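Local coordinates for T-cell surface glycoprotein CD1A1 antigen (Gallus gallus, PDB 3JVG) that probably binds lipid antigens in the groove of its MHC class I-like ectodomain and presents them at the cell surface to T cells, at residues 105-110 and 156-161; 119-124 and 152-157. All coordinates share one frame; numbering follows the deposited sequence.

Contact 1. Residues 105-110 and 156-161; sequences IRTFFD and VLLNDT. With NAG (2-acetamido-2-deoxy-beta-D-glucopyranose), chain I.
L158 holds CG anti to its own carbonyl carbon (chi1 -69°), and its two methyls meet F108 and F109 of the strand; N159, with CG anti to the backbone N (chi1 -154°), lies so that its OD1 meets I105. The L158 branches divide the work. CD2 sits 3.5 Å from the backbone O of F108, while CD1 comes to within 3.9 Å of F109 CB and lies near the plane of that ring, at its edge. T107 fills in beside them: its methyl rests on the helix backbone, CG2 to L158 O 3.5 Å, and also against L158 CB. No hydrogen bond joins strand and helix; methyls meet side-chain carbons and backbone and amide oxygens.

At the strand's N-terminal end, the side chains of I105 and N159 cross at about a right angle, with I105 CG2 3.6 Å from N159 OD1. The other arm of that amide is taken by the glycan: N159 ND2 is bonded covalently to C1 of the N-acetylglucosamine, at 1.5 Å. N159, D160 and T161 form the N-X-T sequon, which in the folded protein lies within helix 148-172. The helix widens at this point into a pi-type turn, where V156 O accepts both D160 N and, at 3.1 Å, T161 N.

The strand and helix pieces run roughly antiparallel, 153° between their directions, with axes 8.3 Å apart. I95 of strand 89-99 touches both F109 and L158, and W128 meets F109 edge-to-face. A long helix laid over an antiparallel sheet in this way is the construction of the MHC class I-like antigen-binding superdomain; an unidentified bound molecule close to F109 is consistent with the sheet side of the CD1 groove.

Contact 2. Residues 119-124 and 152-157; sequences LRFNLD and EVIQVL. With NAG (2-acetamido-2-deoxy-beta-D-glucopyranose), chain I.
L123 and Q155 bring their CA atoms to 5.8 Å where the chain, leaving strand 116-122, turns into helical backbone angles alongside the helix. One straight hydrogen bond joins the two segments. Q155 NE2 donates it to the backbone O of L123 at 3.0 Å, with 172° at the hydrogen; the acceptor lies in the plane of the Q155 amide, and the donor arrives nearly in line with the carbonyl. In return L123 reaches back to the helix, its CD1 3.4 Å from Q155 O, while its other methyl, CD2, lies 3.7 Å from C8 of the N-acetylglucosamine acetyl group.

In F121, CG anti to the backbone N (chi1 -163°) starts the ring toward the helix, where it is met from two directions. I154 places CG2 over the centre of one ring face, a CH-pi contact 3.7 Å from the centroid. Q155 comes at the rim, CG in the ring plane and 3.9 Å from CZ, its side chain crossing F121's at about a right angle.

The cluster lies between helix 148-172 and strands 116-122 and 127-130 at one edge of the sheet: W128 of strand 127-130 meets F121 edge-to-face and also touches I154, and N151 adds a further helix contact on F121.

Following the chain from the N terminus, strand 105-113 turns back into its antiparallel neighbour 116-122, then 127-130 and helix 135-145 lead into helix 148-172. Contact 2 closes the inner loop, with 27 residues between its segments; contact 1 closes the outer one, with 45, so contact 2 nests inside it and the two share V156 and L157 on the helix. Across the adjoining strands, D110 OD2 and R120 NE form a salt bridge. Above the sheet the contacts interlock, L158 CD1 packing on F121 CD2 and F109 CD1 on I154 CG2. Together they tie two adjacent strands to successive turns of one long helix, within the MHC-I-like part of the chain.

Contact 1. Residues 105-110 and 156-161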
ATOM      1  N   ILE A 105       0.512   6.457  22.813  1.00 36.35           N
ATOM      2  CA  ILE A 105       0.859   7.144  21.570  1.00 33.29           C
ATOM      3  C   ILE A 105       2.159   6.581  21.044  1.00 31.45           C
ATOM      4  O   ILE A 105       3.107   6.418  21.815  1.00 30.86           O
ATOM      5  CB  ILE A 105       0.988   8.678  21.803  1.00 33.20           C
ATOM      6  CG1 ILE A 105      -0.376   9.279  22.169  1.00 34.56           C
ATOM      7  CG2 ILE A 105       1.587   9.409  20.588  1.00 30.82           C
ATOM      8  CD1 ILE A 105      -0.269  10.517  23.072  1.00 34.48           C
ATOM      9  N   ARG A 106       2.197   6.260  19.746  1.00 28.64           N
ATOM     10  CA  ARG A 106       3.483   6.033  19.089  1.00 27.31           C
ATOM     11  C   ARG A 106       3.609   7.056  17.980  1.00 24.71           C
ATOM     12  O   ARG A 106       2.637   7.296  17.255  1.00 24.67           O
ATOM     13  CB  ARG A 106       3.619   4.606  18.559  1.00 28.53           C
ATOM     14  CG  ARG A 106       4.978   4.334  17.811  1.00 31.77           C
ATOM     15  CD  ARG A 106       5.037   2.908  17.267  1.00 37.52           C
ATOM     16  NE  ARG A 106       4.253   2.799  16.039  1.00 35.81           N
ATOM     17  CZ  ARG A 106       4.748   2.916  14.813  1.00 36.47           C
ATOM     18  NH1 ARG A 106       6.050   3.147  14.606  1.00 33.97           N
ATOM     19  NH2 ARG A 106       3.923   2.793  13.788  1.00 36.89           N
ATOM     20  N   THR A 107       4.781   7.686  17.858  1.00 21.83           N
ATOM     21  CA  THR A 107       5.009   8.655  16.803  1.00 20.36           C
ATOM     22  C   THR A 107       6.119   8.125  15.930  1.00 19.84           C
ATOM     23  O   THR A 107       6.917   7.303  16.376  1.00 20.46           O
ATOM     24  CB  THR A 107       5.463  10.070  17.334  1.00 20.47           C
ATOM     25  OG1 THR A 107       6.742   9.948  18.003  1.00 21.07           O
ATOM     26  CG2 THR A 107       4.420  10.695  18.202  1.00 21.12           C
ATOM     27  N   PHE A 108       6.174   8.584  14.680  1.00 18.84           N
ATOM     28  CA  PHE A 108       7.247   8.171  13.800  1.00 18.46           C
ATOM     29  C   PHE A 108       7.585   9.270  12.840  1.00 17.71           C
ATOM     30  O   PHE A 108       6.693  10.014  12.397  1.00 17.30           O
ATOM     31  CB  PHE A 108       6.912   6.870  13.036  1.00 18.38           C
ATOM     32  CG  PHE A 108       5.564   6.879  12.327  1.00 17.94           C
ATOM     33  CD1 PHE A 108       4.423   6.494  12.990  1.00 18.44           C
ATOM     34  CD2 PHE A 108       5.478   7.202  10.971  1.00 17.21           C
ATOM     35  CE1 PHE A 108       3.196   6.474  12.350  1.00 18.16           C
ATOM     36  CE2 PHE A 108       4.272   7.155  10.284  1.00 16.96           C
ATOM     37  CZ  PHE A 108       3.095   6.815  10.987  1.00 17.40           C
ATOM     38  N   PHE A 109       8.875   9.403  12.537  1.00 17.67           N
ATOM     39  CA  PHE A 109       9.265  10.341  11.495  1.00 17.13           C
ATOM     40  C   PHE A 109      10.587   9.758  10.984  1.00 17.24           C
ATOM     41  O   PHE A 109      11.625   9.886  11.643  1.00 17.72           O
ATOM     42  CB  PHE A 109       9.421  11.772  12.073  1.00 17.30           C
ATOM     43  CG  PHE A 109       9.809  12.865  11.054  1.00 16.98           C
ATOM     44  CD1 PHE A 109       9.856  14.201  11.481  1.00 19.96           C
ATOM     45  CD2 PHE A 109      10.068  12.591   9.722  1.00 16.61           C
ATOM     46  CE1 PHE A 109      10.176  15.251  10.595  1.00 20.00           C
ATOM     47  CE2 PHE A 109      10.406  13.597   8.831  1.00 16.67           C
ATOM     48  CZ  PHE A 109      10.468  14.955   9.272  1.00 18.24           C
ATOM     49  N   ASP A 110      10.478   9.062   9.842  1.00 16.93           N
ATOM     50  CA  ASP A 110      11.574   8.368   9.215  1.00 17.13           C
ATOM     51  C   ASP A 110      11.789   8.895   7.793  1.00 16.97           C
ATOM     52  O   ASP A 110      10.824   9.183   7.041  1.00 16.75           O
ATOM     53  CB  ASP A 110      11.297   6.863   9.128  1.00 17.99           C
ATOM     54  CG  ASP A 110      11.226   6.201  10.499  1.00 20.42           C
ATOM     55  OD1 ASP A 110      10.141   6.200  11.090  1.00 18.06           O
ATOM     56  OD2 ASP A 110      12.254   5.628  10.961  1.00 27.77           O
ATOM     57  N   VAL A 156       6.410  18.719  18.983  1.00 22.38           N
ATOM     58  CA  VAL A 156       5.023  19.088  19.226  1.00 22.73           C
ATOM     59  C   VAL A 156       4.121  18.640  18.084  1.00 21.70           C
ATOM     60  O   VAL A 156       2.972  18.281  18.325  1.00 21.89           O
ATOM     61  CB  VAL A 156       4.857  20.608  19.443  1.00 23.49           C
ATOM     62  CG1 VAL A 156       3.423  20.955  19.491  1.00 23.79           C
ATOM     63  CG2 VAL A 156       5.441  21.034  20.799  1.00 24.85           C
ATOM     64  N   LEU A 157       4.613  18.735  16.850  1.00 20.80           N
ATOM     65  CA  LEU A 157       3.820  18.320  15.706  1.00 20.70           C
ATOM     66  C   LEU A 157       3.489  16.848  15.843  1.00 19.66           C
ATOM     67  O   LEU A 157       2.334  16.447  15.656  1.00 20.41           O
ATOM     68  CB  LEU A 157       4.573  18.580  14.377  1.00 20.16           C
ATOM     69  CG  LEU A 157       4.176  19.944  13.682  1.00 26.36           C
ATOM     70  CD1 LEU A 157       3.051  20.760  14.299  1.00 27.29           C
ATOM     71  CD2 LEU A 157       5.292  20.874  13.289  1.00 25.18           C
ATOM     72  N   LEU A 158       4.509  16.036  16.154  1.00 19.66           N
ATOM     73  CA  LEU A 158       4.317  14.578  16.284  1.00 19.51           C
ATOM     74  C   LEU A 158       3.463  14.231  17.510  1.00 20.46           C
ATOM     75  O   LEU A 158       2.475  13.533  17.379  1.00 20.68           O
ATOM     76  CB  LEU A 158       5.656  13.812  16.331  1.00 19.45           C
ATOM     77  CG  LEU A 158       6.493  13.762  15.042  1.00 18.61           C
ATOM     78  CD1 LEU A 158       7.913  13.170  15.389  1.00 20.21           C
ATOM     79  CD2 LEU A 158       5.794  13.012  13.881  1.00 17.88           C
ATOM     80  N   ASN A 159       3.791  14.765  18.676  1.00 21.45           N
ATOM     81  CA  ASN A 159       3.181  14.277  19.921  1.00 23.31           C
ATOM     82  C   ASN A 159       1.843  14.925  20.279  1.00 23.71           C
ATOM     83  O   ASN A 159       1.059  14.319  21.009  1.00 23.98           O
ATOM     84  CB  ASN A 159       4.151  14.349  21.109  1.00 24.64           C
ATOM     85  CG  ASN A 159       3.823  13.306  22.212  1.00 31.70           C
ATOM     86  OD1 ASN A 159       3.587  12.137  21.902  1.00 33.78           O
ATOM     87  ND2 ASN A 159       3.816  13.731  23.487  1.00 40.27           N
ATOM     88  N   ASP A 160       1.582  16.137  19.776  1.00 23.59           N
ATOM     89  CA  ASP A 160       0.385  16.880  20.147  1.00 25.06           C
ATOM     90  C   ASP A 160      -0.538  17.077  18.941  1.00 24.54           C
ATOM     91  O   ASP A 160      -1.682  16.586  18.900  1.00 24.07           O
ATOM     92  CB  ASP A 160       0.753  18.231  20.772  1.00 27.79           C
ATOM     93  CG  ASP A 160       1.700  18.094  21.985  1.00 32.96           C
ATOM     94  OD1 ASP A 160       1.506  17.213  22.868  1.00 38.13           O
ATOM     95  OD2 ASP A 160       2.681  18.860  22.049  1.00 39.88           O
ATOM     96  N   THR A 161      -0.038  17.773  17.931  1.00 23.80           N
ATOM     97  CA  THR A 161      -0.896  18.116  16.846  1.00 23.60           C
ATOM     98  C   THR A 161      -1.299  16.910  15.957  1.00 22.66           C
ATOM     99  O   THR A 161      -2.467  16.791  15.593  1.00 20.90           O
ATOM    100  CB  THR A 161      -0.486  19.437  16.118  1.00 24.21           C
ATOM    101  OG1 THR A 161      -0.382  19.274  14.706  1.00 27.28           O
ATOM    102  CG2 THR A 161       0.684  20.131  16.731  1.00 23.09           C
TER
HETATM  103  C1  NAG I 286       3.497  12.918  24.661  1.00 50.81           C
HETATM  104  C2  NAG I 286       4.559  13.091  25.777  1.00 56.32           C
HETATM  105  C3  NAG I 286       4.175  12.387  27.102  1.00 58.30           C
HETATM  106  C4  NAG I 286       2.837  12.953  27.594  1.00 60.09           C
HETATM  107  C5  NAG I 286       1.735  12.911  26.493  1.00 58.06           C
HETATM  108  C6  NAG I 286       0.549  13.799  26.922  1.00 57.90           C
HETATM  109  C7  NAG I 286       6.753  13.740  24.941  1.00 54.29           C
HETATM  110  C8  NAG I 286       8.127  13.316  24.551  1.00 52.79           C
HETATM  111  N2  NAG I 286       5.929  12.768  25.352  1.00 54.44           N
HETATM  112  O3  NAG I 286       5.182  12.535  28.101  1.00 60.24           O
HETATM  113  O4  NAG I 286       2.438  12.324  28.820  1.00 63.80           O
HETATM  114  O5  NAG I 286       2.179  13.264  25.156  1.00 55.17           O
HETATM  115  O6  NAG I 286      -0.585  13.645  26.096  1.00 53.44           O
HETATM  116  O7  NAG I 286       6.438  14.939  24.869  1.00 56.45           O

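Contact 2. Residues 119-124 and 152-157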
ATOM      1  N   LEU A 119      17.318   8.230   8.150  1.00 19.00           N
ATOM      2  CA  LEU A 119      17.293   9.100   9.313  1.00 19.07           C
ATOM      3  C   LEU A 119      16.014   8.824  10.079  1.00 18.77           C
ATOM      4  O   LEU A 119      14.974   8.579   9.474  1.00 18.23           O
ATOM      5  CB  LEU A 119      17.329  10.520   8.827  1.00 18.81           C
ATOM      6  CG  LEU A 119      18.218  11.630   9.290  1.00 23.28           C
ATOM      7  CD1 LEU A 119      19.617  11.228   9.817  1.00 23.58           C
ATOM      8  CD2 LEU A 119      18.263  12.720   8.163  1.00 24.95           C
ATOM      9  N   ARG A 120      16.091   8.843  11.396  1.00 19.27           N
ATOM     10  CA  ARG A 120      14.934   8.589  12.225  1.00 19.22           C
ATOM     11  C   ARG A 120      14.898   9.604  13.400  1.00 19.58           C
ATOM     12  O   ARG A 120      15.893   9.792  14.133  1.00 20.33           O
ATOM     13  CB  ARG A 120      14.931   7.160  12.769  1.00 19.88           C
ATOM     14  CG  ARG A 120      13.881   6.928  13.860  1.00 20.19           C
ATOM     15  CD  ARG A 120      13.819   5.442  14.308  1.00 23.43           C
ATOM     16  NE  ARG A 120      13.267   4.587  13.232  1.00 20.62           N
ATOM     17  CZ  ARG A 120      13.328   3.265  13.197  1.00 22.85           C
ATOM     18  NH1 ARG A 120      13.944   2.572  14.157  1.00 22.47           N
ATOM     19  NH2 ARG A 120      12.782   2.626  12.167  1.00 20.89           N
ATOM     20  N   PHE A 121      13.745  10.256  13.549  1.00 19.17           N
ATOM     21  CA  PHE A 121      13.549  11.175  14.627  1.00 19.61           C
ATOM     22  C   PHE A 121      13.375  10.463  15.962  1.00 20.51           C
ATOM     23  O   PHE A 121      12.679   9.441  16.064  1.00 20.57           O
ATOM     24  CB  PHE A 121      12.345  12.056  14.353  1.00 19.04           C
ATOM     25  CG  PHE A 121      12.298  13.322  15.239  1.00 19.55           C
ATOM     26  CD1 PHE A 121      13.159  14.402  15.002  1.00 19.70           C
ATOM     27  CD2 PHE A 121      11.401  13.415  16.294  1.00 20.03           C
ATOM     28  CE1 PHE A 121      13.123  15.576  15.828  1.00 20.34           C
ATOM     29  CE2 PHE A 121      11.345  14.565  17.111  1.00 21.41           C
ATOM     30  CZ  PHE A 121      12.223  15.644  16.871  1.00 20.81           C
ATOM     31  N   ASN A 122      14.005  11.021  16.982  1.00 21.36           N
ATOM     32  CA  ASN A 122      13.881  10.523  18.320  1.00 23.69           C
ATOM     33  C   ASN A 122      13.070  11.555  19.031  1.00 24.27           C
ATOM     34  O   ASN A 122      13.578  12.648  19.282  1.00 24.02           O
ATOM     35  CB  ASN A 122      15.270  10.463  18.930  1.00 26.02           C
ATOM     36  CG  ASN A 122      15.295   9.796  20.294  1.00 32.42           C
ATOM     37  OD1 ASN A 122      14.437  10.045  21.179  1.00 35.52           O
ATOM     38  ND2 ASN A 122      16.323   8.961  20.496  1.00 37.76           N
ATOM     39  N   LEU A 123      11.811  11.230  19.332  1.00 24.36           N
ATOM     40  CA  LEU A 123      10.885  12.178  19.990  1.00 25.30           C
ATOM     41  C   LEU A 123      11.361  12.688  21.379  1.00 27.42           C
ATOM     42  O   LEU A 123      11.281  13.885  21.658  1.00 26.89           O
ATOM     43  CB  LEU A 123       9.470  11.602  20.098  1.00 24.24           C
ATOM     44  CG  LEU A 123       8.362  12.495  20.697  1.00 27.16           C
ATOM     45  CD1 LEU A 123       7.762  13.589  19.711  1.00 25.40           C
ATOM     46  CD2 LEU A 123       7.236  11.681  21.349  1.00 25.96           C
ATOM     47  N   ASP A 124      11.813  11.805  22.254  1.00 28.88           N
ATOM     48  CA  ASP A 124      12.135  12.252  23.634  1.00 32.33           C
ATOM     49  C   ASP A 124      13.335  13.213  23.698  1.00 31.91           C
ATOM     50  O   ASP A 124      13.306  14.220  24.388  1.00 33.20           O
ATOM     51  CB  ASP A 124      12.337  11.053  24.584  1.00 35.06           C
ATOM     52  CG  ASP A 124      11.014  10.336  24.939  1.00 40.49           C
ATOM     53  OD1 ASP A 124      11.070   9.270  25.603  1.00 48.13           O
ATOM     54  OD2 ASP A 124       9.913  10.820  24.558  1.00 46.14           O
ATOM     55  N   GLU A 152      12.529  20.997  18.140  1.00 23.38           N
ATOM     56  CA  GLU A 152      11.521  21.346  19.165  1.00 24.10           C
ATOM     57  C   GLU A 152      10.097  21.425  18.600  1.00 23.44           C
ATOM     58  O   GLU A 152       9.183  20.886  19.180  1.00 23.53           O
ATOM     59  CB  GLU A 152      11.878  22.682  19.832  1.00 25.38           C
ATOM     60  CG  GLU A 152      13.089  22.530  20.713  1.00 26.34           C
ATOM     61  CD  GLU A 152      13.801  23.843  21.011  1.00 29.92           C
ATOM     62  OE1 GLU A 152      13.293  24.946  20.581  1.00 28.07           O
ATOM     63  OE2 GLU A 152      14.853  23.777  21.715  1.00 31.35           O
ATOM     64  N   VAL A 153       9.929  22.092  17.468  1.00 22.94           N
ATOM     65  CA  VAL A 153       8.625  22.178  16.807  1.00 22.39           C
ATOM     66  C   VAL A 153       8.179  20.798  16.268  1.00 21.31           C
ATOM     67  O   VAL A 153       7.068  20.405  16.465  1.00 21.19           O
ATOM     68  CB  VAL A 153       8.606  23.264  15.688  1.00 22.35           C
ATOM     69  CG1 VAL A 153       7.228  23.321  14.960  1.00 22.79           C
ATOM     70  CG2 VAL A 153       8.960  24.638  16.297  1.00 23.63           C
ATOM     71  N   ILE A 154       9.080  20.040  15.660  1.00 20.71           N
ATOM     72  CA  ILE A 154       8.733  18.641  15.224  1.00 19.88           C
ATOM     73  C   ILE A 154       8.167  17.803  16.405  1.00 20.28           C
ATOM     74  O   ILE A 154       7.188  17.090  16.247  1.00 19.92           O
ATOM     75  CB  ILE A 154       9.904  17.855  14.508  1.00 19.39           C
ATOM     76  CG1 ILE A 154      10.228  18.469  13.118  1.00 18.98           C
ATOM     77  CG2 ILE A 154       9.521  16.327  14.407  1.00 18.87           C
ATOM     78  CD1 ILE A 154      11.700  18.187  12.589  1.00 18.97           C
ATOM     79  N   GLN A 155       8.721  17.978  17.594  1.00 21.21           N
ATOM     80  CA  GLN A 155       8.269  17.225  18.767  1.00 21.90           C
ATOM     81  C   GLN A 155       6.805  17.458  19.065  1.00 22.11           C
ATOM     82  O   GLN A 155       6.066  16.537  19.408  1.00 22.21           O
ATOM     83  CB  GLN A 155       9.066  17.628  20.021  1.00 23.15           C
ATOM     84  CG  GLN A 155      10.448  17.024  20.113  1.00 23.30           C
ATOM     85  CD  GLN A 155      11.245  17.662  21.284  1.00 25.85           C
ATOM     86  OE1 GLN A 155      11.355  18.903  21.352  1.00 25.09           O
ATOM     87  NE2 GLN A 155      11.778  16.830  22.185  1.00 25.55           N
ATOM     88  N   VAL A 156       6.410  18.719  18.983  1.00 22.38           N
ATOM     89  CA  VAL A 156       5.023  19.088  19.226  1.00 22.73           C
ATOM     90  C   VAL A 156       4.121  18.640  18.084  1.00 21.70           C
ATOM     91  O   VAL A 156       2.972  18.281  18.325  1.00 21.89           O
ATOM     92  CB  VAL A 156       4.857  20.608  19.443  1.00 23.49           C
ATOM     93  CG1 VAL A 156       3.423  20.955  19.491  1.00 23.79           C
ATOM     94  CG2 VAL A 156       5.441  21.034  20.799  1.00 24.85           C
ATOM     95  N   LEU A 157       4.613  18.735  16.850  1.00 20.80           N
ATOM     96  CA  LEU A 157       3.820  18.320  15.706  1.00 20.70           C
ATOM     97  C   LEU A 157       3.489  16.848  15.843  1.00 19.66           C
ATOM     98  O   LEU A 157       2.334  16.447  15.656  1.00 20.41           O
ATOM     99  CB  LEU A 157       4.573  18.580  14.377  1.00 20.16           C
ATOM    100  CG  LEU A 157       4.176  19.944  13.682  1.00 26.36           C
ATOM    101  CD1 LEU A 157       3.051  20.760  14.299  1.00 27.29           C
ATOM    102  CD2 LEU A 157       5.292  20.874  13.289  1.00 25.18           C
TER
HETATM  103  C1  NAG I 286       3.497  12.918  24.661  1.00 50.81           C
HETATM  104  C2  NAG I 286       4.559  13.091  25.777  1.00 56.32           C
HETATM  105  C3  NAG I 286       4.175  12.387  27.102  1.00 58.30           C
HETATM  106  C4  NAG I 286       2.837  12.953  27.594  1.00 60.09           C
HETATM  107  C5  NAG I 286       1.735  12.911  26.493  1.00 58.06           C
HETATM  108  C6  NAG I 286       0.549  13.799  26.922  1.00 57.90           C
HETATM  109  C7  NAG I 286       6.753  13.740  24.941  1.00 54.29           C
HETATM  110  C8  NAG I 286       8.127  13.316  24.551  1.00 52.79           C
HETATM  111  N2  NAG I 286       5.929  12.768  25.352  1.00 54.44           N
HETATM  112  O3  NAG I 286       5.182  12.535  28.101  1.00 60.24           O
HETATM  113  O4  NAG I 286       2.438  12.324  28.820  1.00 63.80           O
HETATM  114  O5  NAG I 286       2.179  13.264  25.156  1.00 55.17           O
HETATM  115  O6  NAG I 286      -0.585  13.645  26.096  1.00 53.44           O
HETATM  116  O7  NAG I 286       6.438  14.939  24.869  1.00 56.45           O